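PDB 3JVA: dipeptide Epimerase from Enterococcus faecalis V583, which belongs to the mandelate racemase/muconate lactonizing enzyme family of the enolase superfamily and holds a magnesium ion in its barrel domain. Local coordinates for residues 251-256 with 282-287; 227-230 with 236-239; 258-263 with 314-319; 266-269 with 273-276; 192-197 with 201-206. All coordinates share one frame; numbering follows the deposited sequence.

Contact 1 (251-256 with 282-287); sequences ELVKKG and ETAGIE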
# COMPACT_ATOMS: atom_id res chain seq x y z
N GLU B 251 1.74 -13.61 -11.56
CA GLU B 251 2.49 -12.87 -10.55
C GLU B 251 3.41 -11.85 -11.21
O GLU B 251 3.50 -10.71 -10.76
CB GLU B 251 3.31 -13.84 -9.69
CG GLU B 251 4.07 -13.20 -8.55
CD GLU B 251 3.17 -12.42 -7.60
OE1 GLU B 251 2.05 -12.90 -7.32
OE2 GLU B 251 3.59 -11.35 -7.12
N LEU B 252 4.07 -12.26 -12.29
CA LEU B 252 4.99 -11.38 -13.02
C LEU B 252 4.30 -10.14 -13.60
O LEU B 252 4.81 -9.03 -13.48
CB LEU B 252 5.71 -12.15 -14.13
CG LEU B 252 6.81 -13.11 -13.68
CD1 LEU B 252 7.26 -13.98 -14.84
CD2 LEU B 252 7.98 -12.32 -13.11
N VAL B 253 3.14 -10.33 -14.24
CA VAL B 253 2.45 -9.18 -14.81
C VAL B 253 1.80 -8.34 -13.72
O VAL B 253 1.66 -7.13 -13.87
CB VAL B 253 1.37 -9.60 -15.85
CG1 VAL B 253 2.01 -10.42 -16.95
CG2 VAL B 253 0.25 -10.35 -15.16
N LYS B 254 1.40 -8.98 -12.63
CA LYS B 254 0.78 -8.28 -11.50
C LYS B 254 1.74 -7.24 -10.95
O LYS B 254 1.38 -6.08 -10.75
CB LYS B 254 0.43 -9.25 -10.37
CG LYS B 254 -0.84 -10.07 -10.56
CD LYS B 254 -1.13 -10.89 -9.30
CE LYS B 254 -2.45 -11.64 -9.40
NZ LYS B 254 -2.77 -12.39 -8.16
N LYS B 255 2.97 -7.67 -10.69
CA LYS B 255 4.00 -6.79 -10.15
C LYS B 255 4.70 -5.95 -11.22
O LYS B 255 5.47 -5.05 -10.88
CB LYS B 255 5.05 -7.60 -9.39
CG LYS B 255 4.49 -8.46 -8.26
CD LYS B 255 5.60 -9.15 -7.47
CE LYS B 255 6.35 -8.19 -6.54
NZ LYS B 255 7.13 -7.12 -7.23
N GLY B 256 4.42 -6.23 -12.49
CA GLY B 256 5.07 -5.49 -13.56
C GLY B 256 6.57 -5.73 -13.49
O GLY B 256 7.37 -4.82 -13.69
N GLU B 282 -0.66 -11.16 -22.82
CA GLU B 282 -1.29 -10.31 -23.83
C GLU B 282 -2.27 -9.34 -23.17
O GLU B 282 -2.30 -8.16 -23.49
CB GLU B 282 -2.01 -11.19 -24.85
CG GLU B 282 -2.70 -10.44 -25.98
CD GLU B 282 -3.21 -11.38 -27.05
OE1 GLU B 282 -3.85 -12.39 -26.70
OE2 GLU B 282 -2.98 -11.11 -28.25
N THR B 283 -3.06 -9.85 -22.23
CA THR B 283 -4.03 -9.02 -21.52
C THR B 283 -3.34 -7.92 -20.72
O THR B 283 -3.85 -6.80 -20.61
CB THR B 283 -4.88 -9.90 -20.59
OG1 THR B 283 -5.58 -10.87 -21.39
CG2 THR B 283 -5.90 -9.08 -19.82
N ALA B 284 -2.16 -8.23 -20.19
CA ALA B 284 -1.38 -7.28 -19.42
C ALA B 284 -0.55 -6.35 -20.31
O ALA B 284 0.13 -5.44 -19.82
CB ALA B 284 -0.46 -8.02 -18.46
N GLY B 285 -0.59 -6.58 -21.62
CA GLY B 285 0.17 -5.75 -22.55
C GLY B 285 1.64 -6.12 -22.62
O GLY B 285 2.49 -5.29 -22.95
N ILE B 286 1.94 -7.37 -22.30
CA ILE B 286 3.30 -7.89 -22.32
C ILE B 286 3.43 -8.92 -23.43
O ILE B 286 2.62 -9.84 -23.52
CB ILE B 286 3.63 -8.55 -20.96
CG1 ILE B 286 3.63 -7.49 -19.86
CG2 ILE B 286 4.96 -9.28 -21.02
CD1 ILE B 286 3.92 -8.05 -18.48
N GLU B 287 4.43 -8.76 -24.29
CA GLU B 287 4.63 -9.72 -25.37
C GLU B 287 5.35 -10.97 -24.87
O GLU B 287 6.01 -10.94 -23.82
CB GLU B 287 5.44 -9.09 -26.51
CG GLU B 287 4.62 -8.15 -27.38
CD GLU B 287 5.44 -7.44 -28.45
OE1 GLU B 287 6.49 -7.97 -28.86
OE2 GLU B 287 5.03 -6.35 -28.88
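Val253 meets Ala284 and Ile286 in a small apolar cluster where two helices come to their ends. Its branch carbon rests against the methyl of Ala284, CB to CB 3.6 Å. Its CG1 presses on the far end of Ile286, where Val253 CG1 and Ile286 CD1 lie 3.4 Å apart, tighter than ordinary van der Waals contact. The valine turns CG1 to the side opposite its own carbonyl carbon (chi1 -57°), which brings that methyl against both partners. Ile286 reaches it with an extended chain, and the two side chains cross obliquely. Ala284 also packs on Leu250 of a second subunit, so its methyl serves an intersubunit contact as well.

The contact itself is apolar, and backbone bonds close each helix. Gly256 N makes a weak bond to Val253 O at 3.2 Å while Thr257 N bonds to Leu252 O; at the other helix Gly285 N reaches Glu282 O at 3.0 Å, one of two bonds back into the last turn. Both glycines have positive phi. With these bonds each helix ends in a Schellman motif, and the cluster joins the C-terminal ends of two successive outer helices of an enolase-type (beta/alpha) barrel.

Contact 2 (227-230 with 236-239); sequences KYVT and TIMA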
# COMPACT_ATOMS: atom_id res chain seq x y z
N LYS B 227 12.47 -6.90 -11.08
CA LYS B 227 11.66 -5.70 -11.27
C LYS B 227 12.57 -4.46 -11.23
O LYS B 227 12.39 -3.53 -12.02
CB LYS B 227 10.61 -5.63 -10.17
CG LYS B 227 9.85 -4.31 -10.04
CD LYS B 227 8.91 -4.06 -11.19
CE LYS B 227 7.78 -3.12 -10.77
NZ LYS B 227 8.29 -1.84 -10.20
N TYR B 228 13.53 -4.47 -10.32
CA TYR B 228 14.46 -3.36 -10.17
C TYR B 228 15.25 -3.16 -11.46
O TYR B 228 15.35 -2.04 -11.97
CB TYR B 228 15.44 -3.64 -9.02
CG TYR B 228 16.52 -2.59 -8.86
CD1 TYR B 228 16.24 -1.34 -8.31
CD2 TYR B 228 17.83 -2.85 -9.28
CE1 TYR B 228 17.24 -0.37 -8.18
CE2 TYR B 228 18.83 -1.88 -9.15
CZ TYR B 228 18.53 -0.64 -8.60
OH TYR B 228 19.51 0.31 -8.46
N VAL B 229 15.80 -4.24 -12.00
CA VAL B 229 16.56 -4.15 -13.24
C VAL B 229 15.71 -3.57 -14.36
O VAL B 229 16.10 -2.61 -15.02
CB VAL B 229 17.08 -5.53 -13.67
CG1 VAL B 229 17.85 -5.41 -14.98
CG2 VAL B 229 17.96 -6.11 -12.59
N THR B 230 14.54 -4.15 -14.57
CA THR B 230 13.64 -3.69 -15.61
C THR B 230 13.38 -2.19 -15.52
O THR B 230 13.39 -1.48 -16.53
CB THR B 230 12.30 -4.44 -15.53
OG1 THR B 230 12.54 -5.84 -15.71
CG2 THR B 230 11.34 -3.93 -16.60
N THR B 236 15.23 -3.82 -23.07
CA THR B 236 14.10 -4.71 -22.83
C THR B 236 14.56 -5.89 -21.98
O THR B 236 15.53 -6.56 -22.31
CB THR B 236 13.54 -5.25 -24.16
OG1 THR B 236 12.98 -4.17 -24.92
CG2 THR B 236 12.47 -6.32 -23.91
N ILE B 237 13.85 -6.14 -20.88
CA ILE B 237 14.19 -7.24 -19.98
C ILE B 237 13.13 -8.34 -20.10
O ILE B 237 11.94 -8.06 -20.04
CB ILE B 237 14.24 -6.78 -18.51
CG1 ILE B 237 15.33 -5.72 -18.34
CG2 ILE B 237 14.54 -7.97 -17.61
CD1 ILE B 237 16.72 -6.20 -18.71
N MET B 238 13.59 -9.57 -20.28
CA MET B 238 12.69 -10.71 -20.43
C MET B 238 12.88 -11.75 -19.34
O MET B 238 14.00 -12.09 -18.97
CB MET B 238 12.92 -11.36 -21.81
CG MET B 238 12.19 -12.68 -22.03
SD MET B 238 12.41 -13.28 -23.73
CE MET B 238 14.15 -13.41 -23.83
N ALA B 239 11.77 -12.26 -18.83
CA ALA B 239 11.83 -13.29 -17.81
C ALA B 239 11.83 -14.65 -18.50
O ALA B 239 11.09 -14.86 -19.46
CB ALA B 239 10.62 -13.19 -16.87
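Ile237 stands on its strand with the CB bond aimed at the helix, and Val229 and Thr230 receive it at different angles. The valine side chain lies at about a right angle to the isoleucine, and only their ends approach, Val229 CG1 to Ile237 CD1 at 4.0 Å. Thr230 comes closer to the root of the isoleucine and slants across it. Its hydroxyl oxygen sits over the branch point, with Thr230 OG1 3.4 Å from Ile237 CB and 3.5 Å from Ile237 CG2.

A double bend gives Ile237 this reach. CG1 lies beside the backbone N (chi1 -61°), and chi2 at -60° folds CD1 round toward Val229, while CG1 itself passes 3.8 Å from Thr230 CA. The threonine hydroxyl that touches these carbons has one proton and two carbonyl oxygens to choose from: Thr257 O in the loop ahead of strand 260-263, and Leu226 O one turn back in the same helix. A polar atom in a buried seam is thus satisfied while its flank packs on hydrocarbon.

The contact closes the second half of a beta-alpha-beta crossover, strand 213-215, helix 223-232, strand 236-239, seating the helix on the outside of the barrel. Ile203 of helix 196-206 packs against both Val229 and Ile237, and Ile237 also touches Val214 on the neighbouring strand.

Contact 3 (258-263 with 314-319); sequences VDVINI and ITRADL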
# COMPACT_ATOMS: atom_id res chain seq x y z
N VAL B 258 8.67 -7.56 -15.51
CA VAL B 258 9.45 -7.53 -16.76
C VAL B 258 8.75 -6.93 -17.97
O VAL B 258 7.56 -6.62 -17.94
CB VAL B 258 9.91 -8.95 -17.16
CG1 VAL B 258 10.88 -9.51 -16.13
CG2 VAL B 258 8.69 -9.87 -17.30
N ASP B 259 9.50 -6.80 -19.06
CA ASP B 259 8.97 -6.26 -20.31
C ASP B 259 8.41 -7.36 -21.22
O ASP B 259 7.47 -7.12 -21.97
CB ASP B 259 10.07 -5.53 -21.08
CG ASP B 259 10.61 -4.34 -20.32
OD1 ASP B 259 9.81 -3.47 -19.93
OD2 ASP B 259 11.84 -4.30 -20.11
N VAL B 260 9.01 -8.54 -21.13
CA VAL B 260 8.62 -9.68 -21.97
C VAL B 260 8.76 -10.98 -21.20
O VAL B 260 9.57 -11.09 -20.28
CB VAL B 260 9.52 -9.74 -23.23
CG1 VAL B 260 9.10 -10.90 -24.14
CG2 VAL B 260 9.45 -8.43 -23.97
N ILE B 261 7.98 -11.99 -21.58
CA ILE B 261 8.06 -13.28 -20.91
C ILE B 261 8.34 -14.39 -21.92
O ILE B 261 7.68 -14.48 -22.95
CB ILE B 261 6.75 -13.58 -20.13
CG1 ILE B 261 6.68 -12.65 -18.91
CG2 ILE B 261 6.70 -15.05 -19.71
CD1 ILE B 261 5.39 -12.75 -18.11
N ASN B 262 9.33 -15.22 -21.60
CA ASN B 262 9.72 -16.32 -22.47
C ASN B 262 9.07 -17.62 -22.05
O ASN B 262 9.27 -18.11 -20.93
CB ASN B 262 11.25 -16.46 -22.45
CG ASN B 262 11.78 -17.35 -23.57
OD1 ASN B 262 11.14 -17.53 -24.61
ND2 ASN B 262 12.98 -17.89 -23.37
N ILE B 263 8.27 -18.17 -22.95
CA ILE B 263 7.57 -19.43 -22.73
C ILE B 263 8.40 -20.59 -23.27
O ILE B 263 9.05 -20.45 -24.31
CB ILE B 263 6.23 -19.47 -23.51
CG1 ILE B 263 5.30 -18.36 -23.04
CG2 ILE B 263 5.58 -20.85 -23.35
CD1 ILE B 263 4.07 -18.20 -23.94
N ILE B 314 2.81 -13.92 -29.36
CA ILE B 314 4.11 -14.59 -29.25
C ILE B 314 4.82 -13.98 -30.45
O ILE B 314 4.74 -14.48 -31.57
CB ILE B 314 4.00 -16.13 -29.38
CG1 ILE B 314 3.14 -16.68 -28.24
CG2 ILE B 314 5.39 -16.76 -29.31
CD1 ILE B 314 3.00 -18.20 -28.25
N THR B 315 5.52 -12.88 -30.18
CA THR B 315 6.19 -12.10 -31.22
C THR B 315 7.64 -12.43 -31.52
O THR B 315 8.19 -11.92 -32.50
CB THR B 315 6.11 -10.63 -30.86
OG1 THR B 315 6.81 -10.41 -29.63
CG2 THR B 315 4.66 -10.20 -30.69
N ARG B 316 8.25 -13.25 -30.68
CA ARG B 316 9.64 -13.65 -30.87
C ARG B 316 9.76 -15.16 -30.72
O ARG B 316 8.97 -15.79 -30.02
CB ARG B 316 10.54 -12.98 -29.83
CG ARG B 316 10.61 -11.46 -29.94
CD ARG B 316 11.63 -10.92 -28.95
NE ARG B 316 11.87 -9.48 -29.08
CZ ARG B 316 11.13 -8.53 -28.51
NH1 ARG B 316 10.08 -8.85 -27.75
NH2 ARG B 316 11.46 -7.26 -28.68
N ALA B 317 10.76 -15.75 -31.38
CA ALA B 317 10.97 -17.18 -31.29
C ALA B 317 12.45 -17.54 -31.27
O ALA B 317 13.25 -16.99 -32.04
CB ALA B 317 10.28 -17.88 -32.46
N ASP B 318 12.81 -18.44 -30.37
CA ASP B 318 14.17 -18.93 -30.22
C ASP B 318 14.01 -20.44 -30.31
O ASP B 318 14.12 -21.15 -29.31
CB ASP B 318 14.74 -18.50 -28.86
CG ASP B 318 16.13 -19.05 -28.60
OD1 ASP B 318 16.90 -19.19 -29.57
OD2 ASP B 318 16.45 -19.33 -27.42
N LEU B 319 13.72 -20.91 -31.52
CA LEU B 319 13.47 -22.34 -31.76
C LEU B 319 14.50 -22.86 -32.76
O LEU B 319 14.18 -23.14 -33.91
CB LEU B 319 12.06 -22.51 -32.32
CG LEU B 319 10.94 -21.91 -31.46
CD1 LEU B 319 9.63 -21.95 -32.22
CD2 LEU B 319 10.83 -22.69 -30.14
O HOH W 1 15.27 -18.42 -25.07
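Ile314 and Ile263 meet by their ends, and Arg316 approaches Val260, linking two parallel strands of the (beta/alpha) barrel that are second neighbours, with strand 287-290 lying between them. The separation is wide, Ile263 CA to Ile314 CA being 8.8 Å, so it is bridged by side chains and water.

Ile314 opens the second segment. Its CD1 reaches Ile263 CD1 at 4.4 Å, a loose apolar touch on the outer side of the sheet, where helix 271-284 packs on both residues. Two residues on, Arg316 extends a straight chain from CG to NE at about a right angle to the Val260 side chain. The guanidinium approaches obliquely, with Arg316 NH1 3.9 Å from Val260 CG2. The valine supplies a hydrocarbon flank, while the charge is met by Glu212, which forms a salt bridge with Arg316 NE. Glu287 lies farther off, in a long, weak ion pair with NH1.

Asp318 follows the end of the strand. CG anti to the backbone N (chi1 176°) carries its carboxylate to a water shared with Asn262. The amide of Asn262 also makes a weak bond to Glu215, a magnesium ligand, which sets the bridge beside the metal site. The water accepts a hydrogen bond from Asn262 ND2 at 2.9 Å and lies 2.8 Å from Asp318 OD2.

Contact 4 (266-269 with 273-276); sequences MKCG and EALK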
# COMPACT_ATOMS: atom_id res chain seq x y z
N MET B 266 8.53 -27.10 -22.34
CA MET B 266 9.10 -28.02 -21.36
C MET B 266 9.20 -27.44 -19.95
O MET B 266 9.64 -28.12 -19.02
CB MET B 266 10.47 -28.52 -21.82
CG MET B 266 10.45 -29.19 -23.20
SD MET B 266 9.15 -30.46 -23.43
CE MET B 266 9.00 -30.42 -25.25
N LYS B 267 8.81 -26.17 -19.80
CA LYS B 267 8.79 -25.49 -18.50
C LYS B 267 7.35 -25.45 -17.99
O LYS B 267 7.10 -25.59 -16.79
CB LYS B 267 9.26 -24.04 -18.61
CG LYS B 267 10.75 -23.80 -18.66
CD LYS B 267 11.05 -22.31 -18.42
CE LYS B 267 10.32 -21.41 -19.42
NZ LYS B 267 10.60 -19.96 -19.18
N CYS B 268 6.41 -25.23 -18.91
CA CYS B 268 5.00 -25.09 -18.54
C CYS B 268 4.14 -26.35 -18.65
O CYS B 268 2.99 -26.35 -18.22
CB CYS B 268 4.35 -23.97 -19.35
SG CYS B 268 4.27 -24.24 -21.15
N GLY B 269 4.68 -27.41 -19.23
CA GLY B 269 3.90 -28.63 -19.35
C GLY B 269 3.01 -28.72 -20.57
O GLY B 269 1.97 -29.38 -20.54
N GLU B 273 -0.99 -25.07 -21.29
CA GLU B 273 -0.54 -24.10 -20.30
C GLU B 273 0.11 -22.90 -20.97
O GLU B 273 -0.04 -21.76 -20.52
CB GLU B 273 0.45 -24.76 -19.33
CG GLU B 273 0.85 -23.90 -18.13
CD GLU B 273 -0.24 -23.80 -17.07
OE1 GLU B 273 -1.27 -24.51 -17.18
OE2 GLU B 273 -0.05 -23.03 -16.11
N ALA B 274 0.83 -23.14 -22.07
CA ALA B 274 1.48 -22.06 -22.80
C ALA B 274 0.43 -21.05 -23.28
O ALA B 274 0.66 -19.84 -23.28
CB ALA B 274 2.25 -22.62 -23.99
N LEU B 275 -0.73 -21.54 -23.69
CA LEU B 275 -1.79 -20.64 -24.14
C LEU B 275 -2.23 -19.72 -23.01
O LEU B 275 -2.48 -18.54 -23.23
CB LEU B 275 -2.98 -21.45 -24.67
CG LEU B 275 -2.77 -22.04 -26.07
CD1 LEU B 275 -3.87 -23.07 -26.35
CD2 LEU B 275 -2.77 -20.93 -27.10
N LYS B 276 -2.33 -20.26 -21.80
CA LYS B 276 -2.74 -19.47 -20.64
C LYS B 276 -1.71 -18.37 -20.38
O LYS B 276 -2.07 -17.22 -20.14
CB LYS B 276 -2.84 -20.34 -19.39
CG LYS B 276 -3.92 -21.41 -19.44
CD LYS B 276 -3.92 -22.18 -18.13
CE LYS B 276 -4.91 -23.32 -18.14
NZ LYS B 276 -4.75 -24.14 -16.90
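Cys268 packs against Glu273 and Ala274 across a tight turn between two helices close together in the chain, and most of the contact is van der Waals. The aliphatic root of Glu273 lies against the cysteine, with Cys268 CB and Glu273 CG 3.7 Å apart. The same glutamate covers the cysteine carbonyl, Cys268 O to Glu273 CB being 3.2 Å. The thiol points on toward the next residue, and Cys268 SG comes within 3.8 Å of Ala274 CB. It gets there because SG sits between the backbone N and the carbonyl carbon (chi1 64°).

Polar interactions belong to the far end of Glu273. A bend at chi2 (75°) lifts its carboxylate away from the cysteine. One oxygen then makes a salt bridge one turn along the helix, Glu273 OE1 to Lys276 NZ at 3.5 Å; the other accepts a hydrogen bond from Ala246 N, at the first residue of helix 246-255.

Gly269, with positive phi, ends helix 265-268 and lets the chain turn into helix 271-284. Helix 265-268 follows strand 260-263, and this turn comes after it. Ile263 of that strand touches both Ala274 and Cys268, Ala274 also meets Leu307 of helix 298-310, and helix 246-255 lies at the carboxylate side.

Contact 5 (192-197 with 201-206); sequences QAWTPK and KAIQAL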
# COMPACT_ATOMS: atom_id res chain seq x y z
N GLN B 192 20.55 -15.87 -15.19
CA GLN B 192 20.53 -15.61 -13.74
C GLN B 192 21.91 -15.31 -13.15
O GLN B 192 22.15 -15.57 -11.97
CB GLN B 192 19.93 -16.81 -13.01
CG GLN B 192 18.66 -17.35 -13.61
CD GLN B 192 18.20 -18.64 -12.94
OE1 GLN B 192 17.77 -18.63 -11.78
NE2 GLN B 192 18.31 -19.75 -13.66
N ALA B 193 22.79 -14.73 -13.95
CA ALA B 193 24.15 -14.47 -13.51
C ALA B 193 24.42 -13.35 -12.52
O ALA B 193 25.36 -13.45 -11.72
CB ALA B 193 25.04 -14.26 -14.74
N TRP B 194 23.62 -12.29 -12.53
CA TRP B 194 23.90 -11.14 -11.67
C TRP B 194 22.96 -10.78 -10.54
O TRP B 194 21.80 -11.21 -10.50
CB TRP B 194 24.06 -9.90 -12.54
CG TRP B 194 24.94 -10.09 -13.74
CD1 TRP B 194 26.24 -10.50 -13.75
CD2 TRP B 194 24.59 -9.84 -15.11
NE1 TRP B 194 26.72 -10.52 -15.03
CE2 TRP B 194 25.73 -10.11 -15.89
CE3 TRP B 194 23.42 -9.41 -15.75
CZ2 TRP B 194 25.74 -9.97 -17.28
CZ3 TRP B 194 23.43 -9.26 -17.13
CH2 TRP B 194 24.59 -9.54 -17.88
N THR B 195 23.49 -9.99 -9.62
CA THR B 195 22.72 -9.47 -8.50
C THR B 195 22.04 -8.29 -9.19
O THR B 195 22.49 -7.85 -10.24
CB THR B 195 23.62 -8.94 -7.35
OG1 THR B 195 24.40 -7.83 -7.82
CG2 THR B 195 24.55 -10.03 -6.85
N PRO B 196 20.95 -7.77 -8.61
CA PRO B 196 20.24 -6.64 -9.22
C PRO B 196 21.09 -5.44 -9.64
O PRO B 196 21.04 -5.02 -10.80
CB PRO B 196 19.20 -6.28 -8.17
CG PRO B 196 18.91 -7.60 -7.51
CD PRO B 196 20.30 -8.17 -7.35
N LYS B 197 21.87 -4.89 -8.72
CA LYS B 197 22.67 -3.72 -9.08
C LYS B 197 23.82 -4.02 -10.03
O LYS B 197 24.19 -3.18 -10.85
CB LYS B 197 23.14 -3.02 -7.81
CG LYS B 197 21.95 -2.38 -7.07
CD LYS B 197 22.35 -1.50 -5.91
CE LYS B 197 21.13 -0.74 -5.40
NZ LYS B 197 21.43 0.18 -4.27
N LYS B 201 24.50 -2.51 -14.07
CA LYS B 201 25.83 -2.09 -14.51
C LYS B 201 26.23 -2.82 -15.80
O LYS B 201 26.61 -2.20 -16.79
CB LYS B 201 26.85 -2.40 -13.42
CG LYS B 201 28.14 -1.59 -13.49
CD LYS B 201 29.22 -2.16 -12.55
CE LYS B 201 28.65 -2.57 -11.19
NZ LYS B 201 27.90 -1.48 -10.50
N ALA B 202 26.13 -4.14 -15.77
CA ALA B 202 26.50 -4.97 -16.91
C ALA B 202 25.65 -4.68 -18.14
O ALA B 202 26.16 -4.54 -19.25
CB ALA B 202 26.41 -6.45 -16.54
N ILE B 203 24.34 -4.60 -17.94
CA ILE B 203 23.44 -4.35 -19.06
C ILE B 203 23.68 -2.99 -19.71
O ILE B 203 23.69 -2.87 -20.93
CB ILE B 203 21.96 -4.49 -18.61
CG1 ILE B 203 21.70 -5.96 -18.24
CG2 ILE B 203 21.02 -4.06 -19.72
CD1 ILE B 203 20.34 -6.21 -17.59
N GLN B 204 23.90 -1.96 -18.90
CA GLN B 204 24.15 -0.64 -19.46
C GLN B 204 25.47 -0.63 -20.24
O GLN B 204 25.62 0.11 -21.20
CB GLN B 204 24.15 0.42 -18.36
CG GLN B 204 22.80 0.52 -17.68
CD GLN B 204 22.72 1.67 -16.71
OE1 GLN B 204 23.59 1.86 -15.87
NE2 GLN B 204 21.64 2.44 -16.82
N ALA B 205 26.42 -1.46 -19.82
CA ALA B 205 27.70 -1.54 -20.52
C ALA B 205 27.51 -2.26 -21.85
O ALA B 205 28.07 -1.85 -22.88
CB ALA B 205 28.72 -2.27 -19.66
N LEU B 206 26.72 -3.33 -21.84
CA LEU B 206 26.47 -4.09 -23.06
C LEU B 206 25.58 -3.31 -24.03
O LEU B 206 25.68 -3.47 -25.25
CB LEU B 206 25.79 -5.43 -22.73
CG LEU B 206 26.64 -6.61 -22.25
CD1 LEU B 206 27.53 -7.11 -23.38
CD2 LEU B 206 27.47 -6.21 -21.06
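Ala202 sets its methyl over the six-membered ring of Trp194 in a CH-pi contact: Ala202 CB stands 3.7 Å from the ring centroid, 14° off the normal. The helix thereby lies against one face of the indole. Ala193 CB lies on the opposite face, 4.0 Å above the plane and near the rim of the five-membered ring. Ile203 adds an oblique approach, its CG1 3.9 Å from Trp194 CZ3. A chi1 of -47° keeps the tryptophan CG beside its own backbone N and tips the ring toward the helix that follows it.

The surrounding chain is the first half of the beta-alpha-beta unit of strand 185-189, helix 196-206 and strand 213-215 in the enolase-type barrel. Strand 185-189 ends in the magnesium ligand Asp189, and Trp194 lies in the loop that leads from there into helix 196-206, with its side chain about 12 Å from the metal and about 4 Å from a glycerol molecule.

Farther out, Thr195 is the N-cap of that helix, its OG1 bonded weakly to Asp198 N. Within the helix, Lys201 N bonds weakly to Lys197 O (3.3 Å, 159°). Asp169 of helix 166-180 also touches the indole. The Lys197 side chain leads away from the ring, and its NZ forms a salt bridge with Asp259 of a neighbouring subunit.

In the fold
The five contacts lie in one barrel domain. Contacts 5 and 2, with centres 10 Å apart, are successive crossover units, joined where Ile203 CD1 packs 3.7 Å from Val229 CG1. Contacts 2 and 3 meet through the sheet, Ala239 O to Asn262 N at 2.8 Å, and contact 1 joins contact 3 through Glu287 OE1 and Thr315 OG1, 2.6 Å apart. Contact 4 lies between the segments of contact 3 along the chain, and Lys267 NZ reaches Asn262 O at 2.9 Å. That lysine also pairs with Asp240, which binds magnesium with Asp189 and Glu215. The side chains of Ile237 and Ile263 both lie about 11 Å from the metal.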